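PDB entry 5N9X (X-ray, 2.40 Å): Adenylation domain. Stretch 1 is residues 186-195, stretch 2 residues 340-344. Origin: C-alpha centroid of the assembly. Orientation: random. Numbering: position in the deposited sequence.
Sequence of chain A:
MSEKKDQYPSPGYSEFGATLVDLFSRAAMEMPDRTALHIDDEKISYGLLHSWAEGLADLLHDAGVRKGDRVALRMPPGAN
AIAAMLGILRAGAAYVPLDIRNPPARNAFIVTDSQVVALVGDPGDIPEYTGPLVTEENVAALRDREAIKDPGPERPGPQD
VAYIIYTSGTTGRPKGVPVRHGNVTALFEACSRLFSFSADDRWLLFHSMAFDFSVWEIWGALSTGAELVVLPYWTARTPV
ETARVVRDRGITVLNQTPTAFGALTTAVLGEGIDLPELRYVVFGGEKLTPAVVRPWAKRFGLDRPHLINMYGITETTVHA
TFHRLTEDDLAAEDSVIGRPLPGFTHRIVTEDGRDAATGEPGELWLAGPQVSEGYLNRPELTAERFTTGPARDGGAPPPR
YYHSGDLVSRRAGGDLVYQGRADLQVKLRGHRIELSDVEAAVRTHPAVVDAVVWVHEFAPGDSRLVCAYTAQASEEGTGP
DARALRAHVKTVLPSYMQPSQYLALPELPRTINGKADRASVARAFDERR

Stretch 1 (186-195) ALFEACSRLF
Stretch 2 (340-344) PLPGF

The contact is a small, mainly apolar packing of one helical face against a tight turn, burying 245 Å² summed over both sides, with no hydrogen bond crossing between the stretches. At least 147 positions of sequence separate any two touching residues, so this is a tertiary contact within a single chain.

Stretch 1 enters as a helix already under way. Residues 186-190 have phi between -56° and -69° and psi between -30° and -56°, and Ala190 N donates to Ala186 O at 2.9 Å. The backbone then loosens: Cys191 is at -95/-9, and its N makes two weak hydrogen bonds, to Leu187 O at 3.1 Å and to Phe188 O at 3.3 Å. Residues 192-194 keep helical phi/psi without the regular bonding pattern, although Ser192 N reaches Glu189 O at 3.2 Å and Phe195 N reaches Cys191 O at 3.2 Å. Phe195, at -109/156, leaves the helical region.

Stretch 2 has Pro340 and Leu341 extended (-51/144 and -57/147), followed by a type I beta turn from Leu341 to Phe344. Pro342 (-37/-42) and Gly343 (-64/-24) occupy its central positions, and the bond from Phe344 N to Leu341 O, 2.8 Å, closes it. Proline suits the first of these positions because its ring restrains phi and it needs no amide hydrogen there.

In the register, Ala190 and Pro342 are the nearest pair, with their CA atoms 5.2 Å apart. So close an approach suits a small side chain: the CA-to-CB bond of Ala190 points toward stretch 2, and Ala190 CB lies 3.8 Å from Leu341 CB, 4.3 Å from Pro342 CD and 4.2 Å from Gly343 N. The backbone also takes part, with Ala190 O 3.3 Å from Pro342 CG, a close van der Waals approach to the C-gamma-exo ring. Gly343 has no side chain; an ideal CB would point toward the helix and lie 4.5 Å from Ala190 CB.

Leu341 gives up the most surface, 72 Å², and is buried. Its CA-to-CB bond points toward stretch 1, and its m,t rotamer (chi1 -56°, chi2 170°) brings both methyls into contact. Leu341 CD1 meets Leu187 CD1 at 4.0 Å, while Leu341 CD2 lies 4.3 Å from Cys191 SG and 4.0 Å from Leu194 CD1. Leu187 starts with its CA-to-CB bond directed away, but chi1 172° (t) and chi2 62° (p) bring its end nearer. Cys191, its CA-to-CB bond directed sideways and chi1 at -74° (m), presents its sulfur as a modest apolar surface.

At the more exposed side of the contact, the CA-to-CB bond of Leu194 points toward stretch 2, with chi1 -68° (m) and chi2 157° (t). Leu194 CD1 touches two partners, Pro342 CD and Leu341 CD2, each at 4.0 Å. Glu189 and Ser192, both exposed, make no contact with the turn; Ser192 OG instead donates a weak hydrogen bond to Glu189 O at 3.3 Å.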

# COMPACT_ATOMS: atom_id res chain seq x y z
N ALA A 186 14.84 -5.98 6.55
CA ALA A 186 15.29 -4.65 6.99
C ALA A 186 14.11 -3.76 7.43
O ALA A 186 14.27 -2.96 8.35
CB ALA A 186 16.09 -3.95 5.88
N LEU A 187 12.95 -3.89 6.80
CA LEU A 187 11.76 -3.14 7.21
C LEU A 187 11.42 -3.38 8.71
O LEU A 187 11.34 -2.44 9.51
CB LEU A 187 10.55 -3.51 6.33
CG LEU A 187 9.21 -2.92 6.83
CD1 LEU A 187 9.24 -1.39 6.83
CD2 LEU A 187 8.02 -3.42 6.07
N PHE A 188 11.26 -4.65 9.08
CA PHE A 188 10.87 -4.99 10.45
C PHE A 188 11.97 -4.71 11.44
O PHE A 188 11.67 -4.33 12.57
CB PHE A 188 10.40 -6.46 10.53
CG PHE A 188 9.04 -6.65 9.93
CD1 PHE A 188 7.89 -6.45 10.69
CD2 PHE A 188 8.90 -6.95 8.56
CE1 PHE A 188 6.63 -6.59 10.12
CE2 PHE A 188 7.65 -7.08 7.99
CZ PHE A 188 6.52 -6.90 8.76
N GLU A 189 13.24 -4.85 11.05
CA GLU A 189 14.28 -4.36 11.96
C GLU A 189 14.19 -2.82 12.16
O GLU A 189 14.28 -2.35 13.29
CB GLU A 189 15.68 -4.76 11.48
CG GLU A 189 16.69 -4.89 12.64
CD GLU A 189 16.37 -6.05 13.62
OE1 GLU A 189 16.18 -7.19 13.15
OE2 GLU A 189 16.31 -5.81 14.86
N ALA A 190 13.97 -2.05 11.10
CA ALA A 190 13.87 -0.60 11.24
C ALA A 190 12.75 -0.19 12.22
O ALA A 190 12.84 0.85 12.89
CB ALA A 190 13.64 0.06 9.89
N CYS A 191 11.70 -1.01 12.28
CA CYS A 191 10.49 -0.71 13.03
C CYS A 191 10.47 -1.29 14.45
O CYS A 191 9.58 -0.99 15.24
CB CYS A 191 9.29 -1.24 12.27
SG CYS A 191 8.86 -0.29 10.84
N SER A 192 11.45 -2.13 14.73
CA SER A 192 11.56 -2.88 15.98
C SER A 192 11.46 -2.03 17.25
O SER A 192 10.90 -2.47 18.25
CB SER A 192 12.89 -3.63 15.98
OG SER A 192 13.91 -2.79 16.49
N ARG A 193 12.00 -0.81 17.19
CA ARG A 193 11.99 0.08 18.34
C ARG A 193 10.92 1.18 18.32
O ARG A 193 10.58 1.73 19.37
CB ARG A 193 13.38 0.73 18.51
CG ARG A 193 14.35 -0.16 19.27
CD ARG A 193 15.76 0.41 19.28
NE ARG A 193 16.66 -0.36 20.14
CZ ARG A 193 17.97 -0.49 19.93
NH1 ARG A 193 18.54 0.09 18.88
NH2 ARG A 193 18.72 -1.21 20.75
N LEU A 194 10.38 1.50 17.15
CA LEU A 194 9.34 2.53 17.10
C LEU A 194 7.94 1.98 17.43
O LEU A 194 7.06 2.70 17.89
CB LEU A 194 9.32 3.20 15.73
CG LEU A 194 10.53 4.07 15.41
CD1 LEU A 194 10.70 4.23 13.89
CD2 LEU A 194 10.43 5.43 16.08
N PHE A 195 7.74 0.70 17.17
CA PHE A 195 6.48 0.05 17.47
C PHE A 195 6.77 -0.88 18.64
O PHE A 195 7.91 -1.31 18.82
CB PHE A 195 5.97 -0.77 16.27
CG PHE A 195 5.34 0.04 15.14
CD1 PHE A 195 4.02 0.45 15.21
CD2 PHE A 195 6.06 0.32 13.98
CE1 PHE A 195 3.43 1.15 14.15
CE2 PHE A 195 5.47 1.02 12.92
CZ PHE A 195 4.16 1.44 13.01
N PRO A 340 12.55 9.54 8.43
CA PRO A 340 12.88 8.26 7.78
C PRO A 340 13.10 7.13 8.78
O PRO A 340 13.63 7.38 9.85
CB PRO A 340 14.17 8.59 7.03
CG PRO A 340 13.98 10.04 6.63
CD PRO A 340 13.28 10.67 7.82
N LEU A 341 12.69 5.90 8.45
CA LEU A 341 13.04 4.75 9.30
C LEU A 341 14.54 4.63 9.47
O LEU A 341 15.30 4.99 8.57
CB LEU A 341 12.46 3.45 8.73
CG LEU A 341 10.94 3.53 8.54
CD1 LEU A 341 10.36 2.34 7.75
CD2 LEU A 341 10.27 3.66 9.92
N PRO A 342 14.98 4.14 10.65
CA PRO A 342 16.40 3.96 11.00
C PRO A 342 17.29 3.49 9.84
O PRO A 342 18.40 4.01 9.70
CB PRO A 342 16.34 2.91 12.11
CG PRO A 342 15.10 3.29 12.86
CD PRO A 342 14.12 3.90 11.83
N GLY A 343 16.85 2.56 9.01
CA GLY A 343 17.77 2.15 7.94
C GLY A 343 18.17 3.21 6.90
O GLY A 343 19.21 3.11 6.26
N PHE A 344 17.32 4.22 6.74
CA PHE A 344 17.43 5.19 5.65
C PHE A 344 18.36 6.36 5.86
O PHE A 344 18.40 6.97 6.94
CB PHE A 344 16.05 5.78 5.34
CG PHE A 344 15.10 4.79 4.81
CD1 PHE A 344 15.10 4.50 3.45
CD2 PHE A 344 14.18 4.15 5.64
CE1 PHE A 344 14.21 3.58 2.93
CE2 PHE A 344 13.29 3.23 5.12
CZ PHE A 344 13.30 2.94 3.77